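Local atomic coordinates of lipocalin AI-4 (Rhodnius prolixus, PDB entry 5H9N), a protein that binds cysteinyl leukotrienes such as leukotriene C4 inside a lipocalin barrel and, as a salivary protein of a blood-feeding insect, probably sequesters them from the host. Residues K16-F26 and A96-A106; T34-C45 and L147-C155. The protein carries 1 engineered substitution. All blocks are in the same frame, centred on the assembly; numbering follows the deposited sequence.

Interaction 1: K16-F26 and A96-A106; sequences KIMSGFDANRF and AVVETDYANYA
Tyr102 turns its ring away from its own carbonyl carbon (chi1 -53°), which lays it against 16-26; Phe26, with CG anti to the backbone N, presents a ring face to Val97. The Tyr102 OH accepts the backbone N-H of Asp22 at 2.8 Å from Asp22 N, and water 2 joins the same hydroxyl to Gly20 O, so two contacts fix the phenol end. Arg25 crosses this ring at about a right angle, with CD over one face; the guanidinium is tilted 40° to the ring, and its NH1 comes to 3.2 Å from Tyr102 CD2. Water 3 links Arg25 NH1 to Asp101 O. Val97 CG2 sits 3.9 Å from the Phe26 ring centroid, 9° off the normal, a CH-pi contact, and the same methyl also lies 3.6 Å from Phe21 CE1. Ala106 CB meets the Phe26 ring at its edge. The segment 16-26 thus lies across an end of the lipocalin barrel, where strands 90-100 and 105-112 meet in a hairpin and Val98 and Glu99 form a classic beta bulge facing Leu107. Phe26 stacks on Trp31 and touches the bound leukotriene C4, so this ring belongs to the pocket wall. Further back, Met18 N donates to Val98 O at 2.9 Å; Met18 SD lies 3.8 Å from Thr100 CG2, and the bend at chi3 turns CE toward the Tyr102 hydroxyl. Thr100 OG1 accepts from Tyr102 N in an ST turn and donates to Tyr105 O across the turn.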
loop_
_atom_site.group_PDB
_atom_site.type_symbol
_atom_site.label_atom_id
_atom_site.label_comp_id
_atom_site.label_asym_id
_atom_site.label_seq_id
_atom_site.Cartn_x
_atom_site.Cartn_y
_atom_site.Cartn_z
ATOM N N LYS A 16 -1.531 -8.520 13.685
ATOM C CA LYS A 16 -2.564 -8.398 12.673
ATOM C C LYS A 16 -2.064 -8.650 11.254
ATOM O O LYS A 16 -2.863 -8.711 10.315
ATOM C CB LYS A 16 -3.212 -7.016 12.765
ATOM C CG LYS A 16 -3.995 -6.830 14.058
ATOM C CD LYS A 16 -4.359 -5.379 14.305
ATOM C CE LYS A 16 -5.117 -5.229 15.614
ATOM N NZ LYS A 16 -5.310 -3.800 15.980
ATOM N N ILE A 17 -0.757 -8.806 11.094
ATOM C CA ILE A 17 -0.147 -9.041 9.786
ATOM C C ILE A 17 -0.008 -10.534 9.515
ATOM O O ILE A 17 0.306 -11.307 10.412
ATOM C CB ILE A 17 1.244 -8.362 9.698
ATOM C CG1 ILE A 17 1.097 -6.846 9.846
ATOM C CG2 ILE A 17 1.938 -8.691 8.383
ATOM C CD1 ILE A 17 2.415 -6.092 9.908
ATOM N N MET A 18 -0.253 -10.939 8.275
ATOM C CA MET A 18 -0.117 -12.333 7.873
ATOM C C MET A 18 1.229 -12.913 8.256
ATOM O O MET A 18 2.239 -12.212 8.315
ATOM C CB MET A 18 -0.288 -12.479 6.370
ATOM C CG MET A 18 0.818 -11.790 5.582
ATOM S SD MET A 18 0.596 -11.788 3.793
ATOM C CE MET A 18 0.647 -13.546 3.457
ATOM N N SER A 19 1.237 -14.211 8.511
ATOM C CA SER A 19 2.486 -14.916 8.702
ATOM C C SER A 19 2.995 -15.385 7.345
ATOM O O SER A 19 2.217 -15.559 6.395
ATOM C CB SER A 19 2.304 -16.097 9.653
ATOM O OG SER A 19 1.306 -16.975 9.167
ATOM N N GLY A 20 4.308 -15.553 7.250
ATOM C CA GLY A 20 4.924 -16.157 6.087
ATOM C C GLY A 20 4.864 -15.327 4.820
ATOM O O GLY A 20 4.818 -15.883 3.728
ATOM N N PHE A 21 4.889 -14.010 4.964
ATOM C CA PHE A 21 4.902 -13.118 3.807
ATOM C C PHE A 21 6.090 -13.414 2.899
ATOM O O PHE A 21 7.228 -13.516 3.362
ATOM C CB PHE A 21 4.938 -11.656 4.244
ATOM C CG PHE A 21 5.075 -10.683 3.102
ATOM C CD1 PHE A 21 4.049 -10.519 2.184
ATOM C CD2 PHE A 21 6.224 -9.922 2.957
ATOM C CE1 PHE A 21 4.167 -9.625 1.137
ATOM C CE2 PHE A 21 6.348 -9.022 1.907
ATOM C CZ PHE A 21 5.312 -8.867 1.001
ATOM N N ASP A 22 5.802 -13.569 1.608
ATOM C CA ASP A 22 6.792 -13.894 0.589
ATOM C C ASP A 22 7.025 -12.678 -0.302
ATOM O O ASP A 22 6.274 -12.436 -1.252
ATOM C CB ASP A 22 6.319 -15.097 -0.239
ATOM C CG ASP A 22 7.374 -15.612 -1.208
ATOM O OD1 ASP A 22 8.321 -14.871 -1.547
ATOM O OD2 ASP A 22 7.245 -16.777 -1.642
ATOM N N ALA A 23 8.066 -11.913 0.003
ATOM C CA ALA A 23 8.331 -10.670 -0.710
ATOM C C ALA A 23 8.554 -10.901 -2.199
ATOM O O ALA A 23 8.159 -10.071 -3.024
ATOM C CB ALA A 23 9.520 -9.954 -0.098
ATOM N N ASN A 24 9.160 -12.032 -2.549
ATOM C CA ASN A 24 9.443 -12.327 -3.946
ATOM C C ASN A 24 8.173 -12.476 -4.774
ATOM O O ASN A 24 8.147 -12.113 -5.948
ATOM C CB ASN A 24 10.292 -13.596 -4.069
ATOM C CG ASN A 24 11.746 -13.363 -3.708
ATOM O OD1 ASN A 24 12.211 -12.224 -3.650
ATOM N ND2 ASN A 24 12.476 -14.447 -3.467
ATOM N N ARG A 25 7.119 -13.007 -4.165
ATOM C CA ARG A 25 5.869 -13.198 -4.895
ATOM C C ARG A 25 5.010 -11.949 -4.902
ATOM O O ARG A 25 4.176 -11.779 -5.780
ATOM C CB ARG A 25 5.062 -14.352 -4.312
ATOM C CG ARG A 25 5.698 -15.710 -4.511
ATOM C CD ARG A 25 4.673 -16.792 -4.257
ATOM N NE ARG A 25 3.627 -16.757 -5.271
ATOM C CZ ARG A 25 2.374 -17.143 -5.062
ATOM N NH1 ARG A 25 2.011 -17.577 -3.864
ATOM N NH2 ARG A 25 1.486 -17.073 -6.042
ATOM N N PHE A 26 5.195 -11.082 -3.916
ATOM C CA PHE A 26 4.412 -9.858 -3.875
ATOM C C PHE A 26 4.999 -8.766 -4.775
ATOM O O PHE A 26 4.273 -8.109 -5.521
ATOM C CB PHE A 26 4.288 -9.316 -2.452
ATOM C CG PHE A 26 3.544 -8.016 -2.403
ATOM C CD1 PHE A 26 2.164 -7.999 -2.539
ATOM C CD2 PHE A 26 4.216 -6.801 -2.286
ATOM C CE1 PHE A 26 1.473 -6.813 -2.547
ATOM C CE2 PHE A 26 3.520 -5.606 -2.288
ATOM C CZ PHE A 26 2.150 -5.616 -2.414
ATOM N N ALA A 96 2.928 -2.035 5.008
ATOM C CA ALA A 96 3.020 -3.451 5.336
ATOM C C ALA A 96 1.918 -4.178 4.588
ATOM O O ALA A 96 0.815 -3.641 4.438
ATOM C CB ALA A 96 2.884 -3.671 6.831
ATOM N N VAL A 97 2.200 -5.387 4.119
ATOM C CA VAL A 97 1.180 -6.218 3.486
ATOM C C VAL A 97 0.446 -6.990 4.581
ATOM O O VAL A 97 1.007 -7.872 5.228
ATOM C CB VAL A 97 1.787 -7.184 2.461
ATOM C CG1 VAL A 97 0.693 -8.029 1.817
ATOM C CG2 VAL A 97 2.540 -6.407 1.400
ATOM N N VAL A 98 -0.813 -6.649 4.808
ATOM C CA VAL A 98 -1.597 -7.271 5.857
ATOM C C VAL A 98 -2.018 -8.684 5.471
ATOM O O VAL A 98 -1.904 -9.608 6.269
ATOM C CB VAL A 98 -2.831 -6.406 6.186
ATOM C CG1 VAL A 98 -3.669 -7.057 7.262
ATOM C CG2 VAL A 98 -2.389 -5.001 6.617
ATOM N N GLU A 99 -2.498 -8.842 4.245
ATOM C CA GLU A 99 -2.962 -10.133 3.751
ATOM C C GLU A 99 -2.863 -10.127 2.241
ATOM O O GLU A 99 -3.241 -9.131 1.622
ATOM C CB GLU A 99 -4.412 -10.392 4.171
ATOM C CG GLU A 99 -4.636 -10.829 5.594
ATOM C CD GLU A 99 -4.617 -12.333 5.740
ATOM O OE1 GLU A 99 -5.709 -12.930 5.837
ATOM O OE2 GLU A 99 -3.514 -12.915 5.747
ATOM N N THR A 100 -2.383 -11.207 1.631
ATOM C CA THR A 100 -2.356 -11.291 0.167
ATOM C C THR A 100 -2.361 -12.735 -0.277
ATOM O O THR A 100 -1.861 -13.594 0.446
ATOM C CB THR A 100 -1.120 -10.576 -0.442
ATOM O OG1 THR A 100 -1.181 -10.637 -1.871
ATOM C CG2 THR A 100 0.161 -11.224 0.014
ATOM N N ASP A 101 -2.945 -13.012 -1.444
ATOM C CA ASP A 101 -2.810 -14.338 -2.047
ATOM C C ASP A 101 -1.865 -14.268 -3.246
ATOM O O ASP A 101 -1.729 -15.236 -3.988
ATOM C CB ASP A 101 -4.181 -14.920 -2.432
ATOM C CG ASP A 101 -4.799 -14.262 -3.660
ATOM O OD1 ASP A 101 -4.375 -13.159 -4.039
ATOM O OD2 ASP A 101 -5.731 -14.867 -4.229
ATOM N N TYR A 102 -1.228 -13.108 -3.425
ATOM C CA TYR A 102 -0.204 -12.838 -4.456
ATOM C C TYR A 102 -0.725 -12.799 -5.890
ATOM O O TYR A 102 -0.303 -11.952 -6.673
ATOM C CB TYR A 102 0.953 -13.845 -4.359
ATOM C CG TYR A 102 1.539 -13.936 -2.967
ATOM C CD1 TYR A 102 2.413 -12.967 -2.498
ATOM C CD2 TYR A 102 1.208 -14.987 -2.120
ATOM C CE1 TYR A 102 2.942 -13.037 -1.229
ATOM C CE2 TYR A 102 1.733 -15.065 -0.846
ATOM C CZ TYR A 102 2.604 -14.096 -0.410
ATOM O OH TYR A 102 3.124 -14.183 0.867
ATOM N N ALA A 103 -1.627 -13.708 -6.232
ATOM C CA ALA A 103 -2.128 -13.844 -7.591
ATOM C C ALA A 103 -3.375 -13.014 -7.895
ATOM O O ALA A 103 -3.726 -12.838 -9.065
ATOM C CB ALA A 103 -2.411 -15.304 -7.866
ATOM N N ASN A 104 -4.050 -12.511 -6.862
ATOM C CA ASN A 104 -5.282 -11.768 -7.091
ATOM C C ASN A 104 -5.348 -10.464 -6.321
ATOM O O ASN A 104 -5.594 -9.409 -6.920
ATOM C CB ASN A 104 -6.500 -12.617 -6.737
ATOM C CG ASN A 104 -6.601 -13.866 -7.581
ATOM O OD1 ASN A 104 -6.955 -13.811 -8.760
ATOM N ND2 ASN A 104 -6.301 -15.005 -6.977
ATOM N N TYR A 105 -5.172 -10.519 -5.006
ATOM C CA TYR A 105 -5.422 -9.349 -4.171
ATOM C C TYR A 105 -4.337 -9.145 -3.139
ATOM O O TYR A 105 -3.629 -10.087 -2.777
ATOM C CB TYR A 105 -6.772 -9.481 -3.452
ATOM C CG TYR A 105 -6.831 -10.646 -2.474
ATOM C CD1 TYR A 105 -6.361 -10.521 -1.169
ATOM C CD2 TYR A 105 -7.364 -11.866 -2.859
ATOM C CE1 TYR A 105 -6.407 -11.600 -0.280
ATOM C CE2 TYR A 105 -7.416 -12.940 -1.975
ATOM C CZ TYR A 105 -6.938 -12.797 -0.694
ATOM O OH TYR A 105 -6.996 -13.874 0.174
ATOM N N ALA A 106 -4.253 -7.930 -2.617
ATOM C CA ALA A 106 -3.409 -7.641 -1.471
ATOM C C ALA A 106 -4.016 -6.509 -0.678
ATOM O O ALA A 106 -4.358 -5.464 -1.247
ATOM C CB ALA A 106 -1.999 -7.282 -1.909
HETATM O O HOH W 1 -3.281 -11.542 8.323
HETATM O O HOH W 2 2.746 -16.489 1.910
HETATM O O HOH W 3 -0.757 -17.732 -3.222
#

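Interaction 2: T34-C45 and L147-C155; sequences THSRDSEVPVRC and LTSLNKLGC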
loop_
_atom_site.group_PDB
_atom_site.type_symbol
_atom_site.label_atom_id
_atom_site.label_comp_id
_atom_site.label_asym_id
_atom_site.label_seq_id
_atom_site.Cartn_x
_atom_site.Cartn_y
_atom_site.Cartn_z
ATOM N N THR A 34 -7.399 -0.509 -6.273
ATOM C CA THR A 34 -8.810 -0.438 -6.648
ATOM C C THR A 34 -9.727 0.132 -5.564
ATOM O O THR A 34 -10.786 0.644 -5.880
ATOM C CB THR A 34 -9.334 -1.825 -7.073
ATOM O OG1 THR A 34 -9.174 -2.765 -6.003
ATOM C CG2 THR A 34 -8.587 -2.352 -8.269
ATOM N N HIS A 35 -9.352 0.010 -4.296
ATOM C CA HIS A 35 -10.182 0.455 -3.181
ATOM C C HIS A 35 -9.309 0.965 -2.056
ATOM O O HIS A 35 -8.164 0.518 -1.921
ATOM C CB HIS A 35 -11.056 -0.668 -2.609
ATOM C CG HIS A 35 -12.006 -1.280 -3.586
ATOM N ND1 HIS A 35 -11.586 -2.073 -4.627
ATOM C CD2 HIS A 35 -13.359 -1.253 -3.649
ATOM C CE1 HIS A 35 -12.639 -2.485 -5.311
ATOM N NE2 HIS A 35 -13.724 -1.996 -4.742
ATOM N N SER A 36 -9.837 1.829 -1.201
ATOM C CA SER A 36 -9.098 2.251 -0.012
ATOM C C SER A 36 -10.090 2.711 1.057
ATOM O O SER A 36 -11.242 3.061 0.748
ATOM C CB SER A 36 -8.086 3.345 -0.361
ATOM O OG SER A 36 -8.728 4.481 -0.910
ATOM N N ARG A 37 -9.669 2.684 2.317
ATOM C CA ARG A 37 -10.525 3.103 3.421
ATOM C C ARG A 37 -10.903 4.567 3.263
ATOM O O ARG A 37 -12.067 4.921 3.364
ATOM C CB ARG A 37 -9.822 2.876 4.763
ATOM C CG ARG A 37 -10.702 3.248 5.953
ATOM C CD ARG A 37 -9.910 3.356 7.244
ATOM N NE ARG A 37 -8.949 4.455 7.181
ATOM C CZ ARG A 37 -7.843 4.539 7.913
ATOM N NH1 ARG A 37 -7.525 3.586 8.788
ATOM N NH2 ARG A 37 -7.041 5.581 7.761
ATOM N N ASP A 38 -9.894 5.406 3.039
ATOM C CA ASP A 38 -10.060 6.843 2.845
ATOM C C ASP A 38 -9.745 7.129 1.393
ATOM O O ASP A 38 -8.814 6.542 0.839
ATOM C CB ASP A 38 -9.113 7.648 3.742
ATOM C CG ASP A 38 -9.221 7.286 5.211
ATOM O OD1 ASP A 38 -10.252 6.726 5.623
ATOM O OD2 ASP A 38 -8.265 7.593 5.959
ATOM N N SER A 39 -10.489 8.030 0.766
ATOM C CA SER A 39 -10.233 8.374 -0.625
ATOM C C SER A 39 -10.463 9.855 -0.873
ATOM O O SER A 39 -11.111 10.537 -0.089
ATOM C CB SER A 39 -11.109 7.540 -1.554
ATOM O OG SER A 39 -12.474 7.721 -1.262
ATOM N N GLU A 40 -9.906 10.343 -1.967
ATOM C CA GLU A 40 -10.115 11.717 -2.377
ATOM C C GLU A 40 -10.909 11.731 -3.667
ATOM O O GLU A 40 -11.177 10.683 -4.256
ATOM C CB GLU A 40 -8.776 12.431 -2.554
ATOM C CG GLU A 40 -7.977 12.581 -1.268
ATOM C CD GLU A 40 -7.155 11.351 -0.943
ATOM O OE1 GLU A 40 -7.243 10.359 -1.699
ATOM O OE2 GLU A 40 -6.425 11.373 0.071
ATOM N N VAL A 41 -11.308 12.912 -4.093
ATOM C CA VAL A 41 -11.898 13.075 -5.414
ATOM C C VAL A 41 -11.021 14.005 -6.243
ATOM O O VAL A 41 -10.345 14.869 -5.693
ATOM C CB VAL A 41 -13.342 13.611 -5.346
ATOM C CG1 VAL A 41 -14.291 12.526 -4.839
ATOM C CG2 VAL A 41 -13.427 14.856 -4.476
ATOM N N PRO A 42 -10.989 13.795 -7.567
ATOM C CA PRO A 42 -11.653 12.701 -8.285
ATOM C C PRO A 42 -10.918 11.384 -8.076
ATOM O O PRO A 42 -9.693 11.395 -7.910
ATOM C CB PRO A 42 -11.554 13.143 -9.743
ATOM C CG PRO A 42 -10.255 13.898 -9.789
ATOM C CD PRO A 42 -10.163 14.623 -8.467
ATOM N N VAL A 43 -11.627 10.263 -8.089
ATOM C CA VAL A 43 -10.928 8.994 -7.967
ATOM C C VAL A 43 -10.176 8.702 -9.267
ATOM O O VAL A 43 -10.527 9.183 -10.351
ATOM C CB VAL A 43 -11.878 7.824 -7.596
ATOM C CG1 VAL A 43 -12.510 8.061 -6.218
ATOM C CG2 VAL A 43 -12.938 7.597 -8.667
ATOM N N ARG A 44 -9.104 7.934 -9.114
ATOM C CA ARG A 44 -8.140 7.636 -10.168
ATOM C C ARG A 44 -7.829 6.149 -10.155
ATOM O O ARG A 44 -8.199 5.436 -9.211
ATOM C CB ARG A 44 -6.856 8.441 -9.964
ATOM C CG ARG A 44 -7.016 9.957 -10.100
ATOM C CD ARG A 44 -5.744 10.692 -9.676
ATOM N NE ARG A 44 -5.460 10.451 -8.261
ATOM C CZ ARG A 44 -4.475 9.683 -7.799
ATOM N NH1 ARG A 44 -3.627 9.106 -8.637
ATOM N NH2 ARG A 44 -4.326 9.517 -6.490
ATOM N N CYS A 45 -7.148 5.683 -11.198
ATOM C CA CYS A 45 -6.664 4.311 -11.244
ATOM C C CYS A 45 -5.148 4.290 -11.276
ATOM O O CYS A 45 -4.525 4.476 -12.334
ATOM C CB CYS A 45 -7.224 3.565 -12.453
ATOM S SG CYS A 45 -6.803 1.826 -12.400
ATOM N N LEU A 147 -13.065 -2.667 8.444
ATOM C CA LEU A 147 -12.977 -2.112 7.098
ATOM C C LEU A 147 -14.127 -2.605 6.230
ATOM O O LEU A 147 -13.915 -3.167 5.153
ATOM C CB LEU A 147 -11.651 -2.492 6.456
ATOM C CG LEU A 147 -10.406 -1.968 7.171
ATOM C CD1 LEU A 147 -9.180 -2.572 6.541
ATOM C CD2 LEU A 147 -10.343 -0.436 7.101
ATOM N N THR A 148 -15.344 -2.379 6.704
ATOM C CA THR A 148 -16.521 -2.979 6.093
ATOM C C THR A 148 -17.120 -2.174 4.943
ATOM O O THR A 148 -18.071 -2.623 4.302
ATOM C CB THR A 148 -17.617 -3.215 7.144
ATOM O OG1 THR A 148 -17.958 -1.970 7.766
ATOM C CG2 THR A 148 -17.134 -4.195 8.204
ATOM N N SER A 149 -16.578 -0.992 4.670
ATOM C CA SER A 149 -17.024 -0.258 3.488
ATOM C C SER A 149 -15.890 0.455 2.761
ATOM O O SER A 149 -15.849 1.689 2.719
ATOM C CB SER A 149 -18.109 0.755 3.864
ATOM O OG SER A 149 -17.621 1.712 4.786
ATOM N N LEU A 150 -14.986 -0.315 2.167
ATOM C CA LEU A 150 -13.901 0.297 1.409
ATOM C C LEU A 150 -14.451 1.114 0.248
ATOM O O LEU A 150 -15.427 0.729 -0.401
ATOM C CB LEU A 150 -12.922 -0.753 0.883
ATOM C CG LEU A 150 -12.134 -1.519 1.947
ATOM C CD1 LEU A 150 -11.257 -2.576 1.285
ATOM C CD2 LEU A 150 -11.295 -0.599 2.815
ATOM N N ASN A 151 -13.837 2.261 0.003
ATOM C CA ASN A 151 -14.225 3.121 -1.099
ATOM C C ASN A 151 -13.640 2.631 -2.401
ATOM O O ASN A 151 -12.432 2.417 -2.494
ATOM C CB ASN A 151 -13.749 4.543 -0.857
ATOM C CG ASN A 151 -14.410 5.182 0.336
ATOM O OD1 ASN A 151 -15.211 4.554 1.046
ATOM N ND2 ASN A 151 -14.094 6.449 0.563
ATOM N N LYS A 152 -14.478 2.471 -3.415
ATOM C CA LYS A 152 -13.994 2.091 -4.733
ATOM C C LYS A 152 -13.379 3.304 -5.425
ATOM O O LYS A 152 -13.939 4.401 -5.397
ATOM C CB LYS A 152 -15.115 1.502 -5.578
ATOM C CG LYS A 152 -14.602 0.922 -6.883
ATOM C CD LYS A 152 -15.715 0.306 -7.704
ATOM C CE LYS A 152 -15.124 -0.479 -8.873
ATOM N NZ LYS A 152 -16.177 -1.114 -9.712
ATOM N N LEU A 153 -12.237 3.106 -6.062
ATOM C CA LEU A 153 -11.526 4.191 -6.717
ATOM C C LEU A 153 -11.878 4.199 -8.212
ATOM O O LEU A 153 -13.029 3.914 -8.569
ATOM C CB LEU A 153 -10.024 4.080 -6.433
ATOM C CG LEU A 153 -9.741 4.024 -4.921
ATOM C CD1 LEU A 153 -8.251 3.839 -4.650
ATOM C CD2 LEU A 153 -10.293 5.230 -4.177
ATOM N N GLY A 154 -10.926 4.565 -9.062
ATOM C CA GLY A 154 -11.253 4.844 -10.455
ATOM C C GLY A 154 -10.870 3.763 -11.448
ATOM O O GLY A 154 -10.872 4.018 -12.654
ATOM N N CYS A 155 -10.499 2.580 -10.974
ATOM C CA CYS A 155 -10.252 1.444 -11.862
ATOM C C CYS A 155 -11.542 0.684 -12.157
ATOM O O CYS A 155 -12.443 0.630 -11.305
ATOM C CB CYS A 155 -9.256 0.470 -11.224
ATOM S SG CYS A 155 -7.687 1.160 -10.672
HETATM O O HOH W 4 -11.224 1.075 -8.604
HETATM O O HOH W 5 -14.033 3.220 4.209
#
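Thr34 O receives the backbone N-H of Leu153 at 2.9 Å from Leu153 N and also a bond from water 4, which in turn accepts from Cys155 N. His35 forms a non-hydrogen-bonded antiparallel pair with Lys152: its ring crosses the lysine chain obliquely, NE2 3.7 Å from Lys152 CG, while its edge meets Thr34 OG1 in plane, a bond to ND1 that holds the imidazole's rotation. Ser36 makes the hydrogen-bonded pair with Asn151, its N donating to Asn151 O and its O accepting from Asn151 N at 2.8 Å. Ser36 OG, placed between its backbone N and carbonyl carbon (chi1 60°), donates to Asp38 O and lies 3.7 Å from Leu153 CD2. The aliphatic part of Arg37 passes obliquely over Leu147, CD 3.8 Å from Leu147 CD2, and its guanidinium grips Asp38 side-on through NE and NH2; NH2 also bridges to Asp121. Water 5 ties Arg37 O to Ser149 O. Ser39 CB reaches the same Leu153 methyl at 3.6 Å, and Val43 closes over the backbone beyond it, its CG2 beside Leu153 C. Arg44 O accepts from Gly154 N, while its side chain turns away to Glu46. Cys45 ends the segment with SG 2.1 Å from Cys155 SG, a disulfide with chi3 96°. Strand 151-152 thus adds a short antiparallel rung to strand 30-36 of the lipocalin barrel, and the disulfide fastens the C-terminal tail beside it, as fits a triabin-family lipocalin.

Starting near the N terminus, 16-26 leads through helix 23-26 into strand 30-36, whose last residues open the segment 34-45. Interaction 1 closes a loop of 69 intervening residues, mostly strand, when 96-106 returns to the leading segment; interaction 2 closes a longer one of 101 residues when the C-terminal tail comes back to 34-45. The segments alternate along the chain, so the two closures cross rather than nest. Their centres lie about 20 Å apart and their nearest atoms about 7 Å apart, without touching. Both reach the same curled antiparallel sheet: one packs the N-terminal lead-in on a hairpin, the other joins the tail to strand 30-36.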